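Salt-tolerant glutaminase (Micrococcus luteus, PDB 3AGD) probably catalyses the hydrolysis of L-glutamine to L-glutamate and ammonium, as a salt-tolerant member of the glutaminase family. Local coordinates at residues A[8-12]-A[297-302]; A[314-320]-A[385-391]. One frame throughout, in Å; residues are numbered along the deposited sequence.

Contact 1 (A[8-12]-A[297-302])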
loop_
_atom_site.group_PDB
_atom_site.type_symbol
_atom_site.label_atom_id
_atom_site.label_comp_id
_atom_site.label_asym_id
_atom_site.label_seq_id
_atom_site.Cartn_x
_atom_site.Cartn_y
_atom_site.Cartn_z
ATOM N N TYR A 8 -0.358 0.105 25.396
ATOM C CA TYR A 8 0.079 1.232 24.588
ATOM C C TYR A 8 -1.121 2.145 24.343
ATOM O O TYR A 8 -1.042 3.361 24.511
ATOM C CB TYR A 8 0.613 0.755 23.238
ATOM C CG TYR A 8 0.684 1.874 22.226
ATOM C CD1 TYR A 8 1.751 2.771 22.223
ATOM C CD2 TYR A 8 -0.361 2.089 21.327
ATOM C CE1 TYR A 8 1.771 3.858 21.354
ATOM C CE2 TYR A 8 -0.351 3.173 20.457
ATOM C CZ TYR A 8 0.715 4.054 20.478
ATOM O OH TYR A 8 0.708 5.148 19.646
ATOM N N LEU A 9 -2.231 1.542 23.930
ATOM C CA LEU A 9 -3.448 2.295 23.654
ATOM C C LEU A 9 -3.939 3.014 24.905
ATOM O O LEU A 9 -4.314 4.187 24.847
ATOM C CB LEU A 9 -4.542 1.364 23.118
ATOM C CG LEU A 9 -4.260 0.720 21.751
ATOM C CD1 LEU A 9 -5.424 -0.168 21.355
ATOM C CD2 LEU A 9 -4.035 1.800 20.701
ATOM N N ALA A 10 -3.930 2.308 26.033
ATOM C CA ALA A 10 -4.369 2.884 27.298
ATOM C C ALA A 10 -3.544 4.125 27.617
ATOM O O ALA A 10 -4.079 5.132 28.079
ATOM C CB ALA A 10 -4.237 1.855 28.421
ATOM N N SER A 11 -2.239 4.049 27.365
ATOM C CA SER A 11 -1.341 5.175 27.614
ATOM C C SER A 11 -1.632 6.305 26.636
ATOM O O SER A 11 -1.625 7.479 27.004
ATOM C CB SER A 11 0.120 4.745 27.457
ATOM O OG SER A 11 0.431 3.682 28.333
ATOM N N LEU A 12 -1.882 5.944 25.384
ATOM C CA LEU A 12 -2.180 6.936 24.361
ATOM C C LEU A 12 -3.449 7.693 24.737
ATOM O O LEU A 12 -3.510 8.915 24.621
ATOM C CB LEU A 12 -2.360 6.259 23.004
ATOM C CG LEU A 12 -2.458 7.238 21.834
ATOM C CD1 LEU A 12 -1.176 8.062 21.767
ATOM C CD2 LEU A 12 -2.681 6.480 20.539
ATOM N N ARG A 297 -0.578 9.428 15.634
ATOM C CA ARG A 297 0.310 8.789 16.600
ATOM C C ARG A 297 0.464 7.291 16.327
ATOM O O ARG A 297 1.550 6.739 16.492
ATOM C CB ARG A 297 -0.200 9.013 18.029
ATOM C CG ARG A 297 0.148 10.380 18.612
ATOM C CD ARG A 297 1.653 10.506 18.872
ATOM N NE ARG A 297 2.113 9.680 19.993
ATOM C CZ ARG A 297 2.017 10.030 21.274
ATOM N NH1 ARG A 297 1.479 11.195 21.611
ATOM N NH2 ARG A 297 2.454 9.212 22.224
ATOM N N LEU A 298 -0.615 6.628 15.917
ATOM C CA LEU A 298 -0.536 5.200 15.622
ATOM C C LEU A 298 0.428 4.980 14.461
ATOM O O LEU A 298 1.243 4.061 14.480
ATOM C CB LEU A 298 -1.914 4.645 15.256
ATOM C CG LEU A 298 -2.928 4.465 16.386
ATOM C CD1 LEU A 298 -4.255 3.996 15.811
ATOM C CD2 LEU A 298 -2.401 3.455 17.389
ATOM N N SER A 299 0.327 5.840 13.453
ATOM C CA SER A 299 1.190 5.757 12.282
ATOM C C SER A 299 2.656 5.989 12.655
ATOM O O SER A 299 3.541 5.241 12.224
ATOM C CB SER A 299 0.757 6.787 11.233
ATOM O OG SER A 299 1.756 6.950 10.238
ATOM N N GLU A 300 2.913 7.017 13.459
ATOM C CA GLU A 300 4.279 7.328 13.862
ATOM C C GLU A 300 4.893 6.376 14.888
ATOM O O GLU A 300 6.032 5.939 14.721
ATOM C CB GLU A 300 4.374 8.755 14.403
ATOM C CG GLU A 300 5.779 9.107 14.871
ATOM C CD GLU A 300 5.915 10.548 15.312
ATOM O OE1 GLU A 300 5.123 10.986 16.176
ATOM O OE2 GLU A 300 6.821 11.241 14.796
ATOM N N ASP A 301 4.152 6.062 15.947
ATOM C CA ASP A 301 4.663 5.183 16.993
ATOM C C ASP A 301 4.906 3.752 16.537
ATOM O O ASP A 301 5.867 3.115 16.958
ATOM C CB ASP A 301 3.709 5.168 18.190
ATOM C CG ASP A 301 3.628 6.507 18.879
ATOM O OD1 ASP A 301 4.589 7.292 18.739
ATOM O OD2 ASP A 301 2.618 6.770 19.570
ATOM N N PHE A 302 4.028 3.244 15.683
ATOM C CA PHE A 302 4.155 1.883 15.190
ATOM C C PHE A 302 4.761 1.845 13.790
ATOM O O PHE A 302 4.922 0.773 13.204
ATOM C CB PHE A 302 2.777 1.214 15.186
ATOM C CG PHE A 302 2.248 0.900 16.560
ATOM C CD1 PHE A 302 0.884 0.982 16.830
ATOM C CD2 PHE A 302 3.106 0.475 17.573
ATOM C CE1 PHE A 302 0.379 0.643 18.091
ATOM C CE2 PHE A 302 2.610 0.131 18.840
ATOM C CZ PHE A 302 1.246 0.215 19.096
#
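Y8 reaches from helix 4-16 to the end of helix 289-301 and touches L298 and F302 with its ring and D301 with its hydroxyl. With CG anti to the backbone N (chi1 163°), the ring extends across the gap, and a tyrosine suits the place because it can span two helices whose axes, taken over residues 8-12 and 297-301, come no nearer than 12.4 Å. F302 CZ lies over one face, 3.3 Å from Y8 CD2, with the two ring planes tilted at 47°, an oblique aromatic pair. At the ring's edge L298 CD2 sits 3.7 Å from Y8 CE2.

This is the tight, apolar part. Branched leucines fill it: L9 CD2 meets L298 CD2 at 4.0 Å, and both residues also press on I41 and L43 of strand 40-44. F302 continues the packing into the second subunit, where it meets F337 and V420 of that chain.

Toward the more exposed side the contact turns polar. L12 CD1 lies over the centre of the R297 guanidinium, 3.8 Å from R297 CZ. The chain of R297, bent at chi2 and chi3, folds back so that NE donates to D301 OD2 at 3.0 Å; NH1 makes a salt bridge to E15.

D301 OD2 thus accepts twice: R297 NE, in a salt bridge, comes from the syn side, 21° out of the carboxylate plane, and Y8 OH, 2.5 Å from OD2, uses the anti lone pair. Both donors would be expected to stabilise the carboxylate's negative charge. R297 holds the carboxylate, which in turn fixes the Y8 hydroxyl at the polar side of a largely apolar contact.

Contact 2 (A[314-320]-A[385-391])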
loop_
_atom_site.group_PDB
_atom_site.type_symbol
_atom_site.label_atom_id
_atom_site.label_comp_id
_atom_site.label_asym_id
_atom_site.label_seq_id
_atom_site.Cartn_x
_atom_site.Cartn_y
_atom_site.Cartn_z
ATOM N N GLY A 314 10.126 -13.522 -0.323
ATOM C CA GLY A 314 10.914 -14.739 -0.273
ATOM C C GLY A 314 10.584 -15.663 0.882
ATOM O O GLY A 314 10.947 -16.836 0.856
ATOM N N THR A 315 9.898 -15.149 1.897
ATOM C CA THR A 315 9.538 -15.967 3.046
ATOM C C THR A 315 8.491 -17.010 2.647
ATOM O O THR A 315 8.198 -17.939 3.402
ATOM C CB THR A 315 9.035 -15.085 4.210
ATOM O OG1 THR A 315 10.131 -14.300 4.701
ATOM C CG2 THR A 315 8.485 -15.937 5.355
ATOM N N ALA A 316 7.939 -16.857 1.447
ATOM C CA ALA A 316 6.966 -17.810 0.938
ATOM C C ALA A 316 7.676 -19.166 0.870
ATOM O O ALA A 316 7.042 -20.221 0.891
ATOM C CB ALA A 316 6.485 -17.383 -0.448
ATOM N N VAL A 317 9.002 -19.130 0.780
ATOM C CA VAL A 317 9.783 -20.360 0.758
ATOM C C VAL A 317 10.249 -20.602 2.190
ATOM O O VAL A 317 11.134 -19.904 2.687
ATOM C CB VAL A 317 11.015 -20.246 -0.173
ATOM C CG1 VAL A 317 11.846 -21.518 -0.089
ATOM C CG2 VAL A 317 10.565 -20.014 -1.616
ATOM N N ARG A 318 9.635 -21.579 2.855
ATOM C CA ARG A 318 9.976 -21.913 4.239
ATOM C C ARG A 318 11.388 -22.507 4.306
ATOM O O ARG A 318 12.159 -22.197 5.211
ATOM C CB ARG A 318 8.943 -22.900 4.800
ATOM C CG ARG A 318 9.047 -23.191 6.291
ATOM C CD ARG A 318 7.928 -24.144 6.718
ATOM N NE ARG A 318 7.991 -24.529 8.128
ATOM C CZ ARG A 318 7.586 -23.771 9.146
ATOM N NH1 ARG A 318 7.078 -22.563 8.933
ATOM N NH2 ARG A 318 7.683 -24.230 10.388
ATOM N N PHE A 319 11.711 -23.372 3.347
ATOM C CA PHE A 319 13.033 -23.987 3.260
ATOM C C PHE A 319 13.161 -24.873 2.023
ATOM O O PHE A 319 12.162 -25.256 1.410
ATOM C CB PHE A 319 13.367 -24.806 4.523
ATOM C CG PHE A 319 12.561 -26.078 4.684
ATOM C CD1 PHE A 319 11.676 -26.222 5.747
ATOM C CD2 PHE A 319 12.726 -27.150 3.805
ATOM C CE1 PHE A 319 10.970 -27.415 5.940
ATOM C CE2 PHE A 319 12.024 -28.347 3.986
ATOM C CZ PHE A 319 11.146 -28.480 5.056
ATOM N N VAL A 320 14.403 -25.171 1.657
ATOM C CA VAL A 320 14.704 -26.030 0.518
ATOM C C VAL A 320 15.857 -26.910 0.970
ATOM O O VAL A 320 16.970 -26.427 1.172
ATOM C CB VAL A 320 15.156 -25.223 -0.713
ATOM C CG1 VAL A 320 15.252 -26.143 -1.927
ATOM C CG2 VAL A 320 14.184 -24.086 -0.976
ATOM N N GLY A 385 14.365 -12.333 0.775
ATOM C CA GLY A 385 14.202 -13.679 0.234
ATOM C C GLY A 385 13.985 -14.929 1.085
ATOM O O GLY A 385 13.991 -16.034 0.538
ATOM N N GLY A 386 13.801 -14.793 2.396
ATOM C CA GLY A 386 13.573 -15.962 3.230
ATOM C C GLY A 386 14.530 -17.111 2.955
ATOM O O GLY A 386 15.742 -16.969 3.122
ATOM N N ALA A 387 13.997 -18.253 2.526
ATOM C CA ALA A 387 14.842 -19.414 2.245
ATOM C C ALA A 387 14.991 -19.718 0.754
ATOM O O ALA A 387 15.437 -20.805 0.377
ATOM C CB ALA A 387 14.301 -20.639 2.976
ATOM N N VAL A 388 14.618 -18.761 -0.091
ATOM C CA VAL A 388 14.727 -18.939 -1.538
ATOM C C VAL A 388 16.150 -19.336 -1.919
ATOM O O VAL A 388 16.369 -20.173 -2.800
ATOM C CB VAL A 388 14.382 -17.632 -2.300
ATOM C CG1 VAL A 388 14.661 -17.806 -3.794
ATOM C CG2 VAL A 388 12.926 -17.262 -2.077
ATOM N N HIS A 389 17.115 -18.726 -1.235
ATOM C CA HIS A 389 18.523 -18.972 -1.502
ATOM C C HIS A 389 18.955 -20.409 -1.248
ATOM O O HIS A 389 19.973 -20.852 -1.781
ATOM C CB HIS A 389 19.392 -18.026 -0.665
ATOM C CG HIS A 389 19.352 -18.303 0.806
ATOM N ND1 HIS A 389 18.272 -17.976 1.599
ATOM C CD2 HIS A 389 20.262 -18.878 1.629
ATOM C CE1 HIS A 389 18.519 -18.335 2.846
ATOM N NE2 HIS A 389 19.718 -18.886 2.892
ATOM N N GLU A 390 18.195 -21.138 -0.438
ATOM C CA GLU A 390 18.556 -22.519 -0.144
ATOM C C GLU A 390 18.459 -23.400 -1.395
ATOM O O GLU A 390 19.047 -24.482 -1.444
ATOM C CB GLU A 390 17.677 -23.080 0.982
ATOM C CG GLU A 390 17.667 -22.216 2.242
ATOM C CD GLU A 390 17.032 -22.910 3.442
ATOM O OE1 GLU A 390 16.106 -23.722 3.244
ATOM O OE2 GLU A 390 17.451 -22.630 4.587
ATOM N N ALA A 391 17.729 -22.934 -2.406
ATOM C CA ALA A 391 17.588 -23.695 -3.648
ATOM C C ALA A 391 18.927 -23.714 -4.376
ATOM O O ALA A 391 19.370 -24.755 -4.858
ATOM C CB ALA A 391 16.520 -23.076 -4.541
HETATM O O HOH W 1 19.532 -25.920 0.615
#
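V320 and E390 meet through both backbone and side chain. Among the hydrogen bonds, V320 N donates to E390 OE1 at 2.7 Å and 161°, met nearly along the C-O axis; a glutamate is long enough, its chain extended beyond CG, to reach back to the strand from the helix. Its OE2 forms a salt bridge with R413 of the second subunit, so one carboxylate serves the strand and the subunit interface. A387 N gives V317 O a weak bond, and a water donates to both V320 O and E390 O.

The apolar contacts use small or branched groups. V317 CG2 abuts V388 CG2 at 3.7 Å, the two side chains crossing at about a right angle, while V320 CG1 lies 3.8 Å from A391 CA. A387 CB is 4.0 Å from V317 CG1, and its small methyl lets the backbones come close.

Backbone meets backbone at the glycines: without side chains, G314 and G385 bring their CA atoms to 3.5 Å. The positive phi of G386 (46°) belongs to a type II' turn, at a position glycine takes readily.

This turn, from G385 to V388, precedes the helical residues that follow, beside strand 317-323, whose R318 and F319 form a classic beta bulge opposite H330.

Overall arrangement
Contact 1 closes before contact 2 opens, so the two come in series along the chain. Their centres are 34 Å apart and their nearest atoms about 18 Å, without touching. Contact 1 joins helix 4-16 to helix 289-301, with L9 and L298 against strand 40-44 of the antiparallel beta sheet; contact 2 joins strand 317-323 of the mixed beta sheet to the turn and helix at 385-391. Helix 289-301 and strand 317-323 are consecutive elements, and the link between them probably runs from the glutaminase region toward the STAS region. The contacts thus sit in two separate parts of the fold, both touching the second subunit and both away from the residues that bind glutamate, such as S64 and Y191.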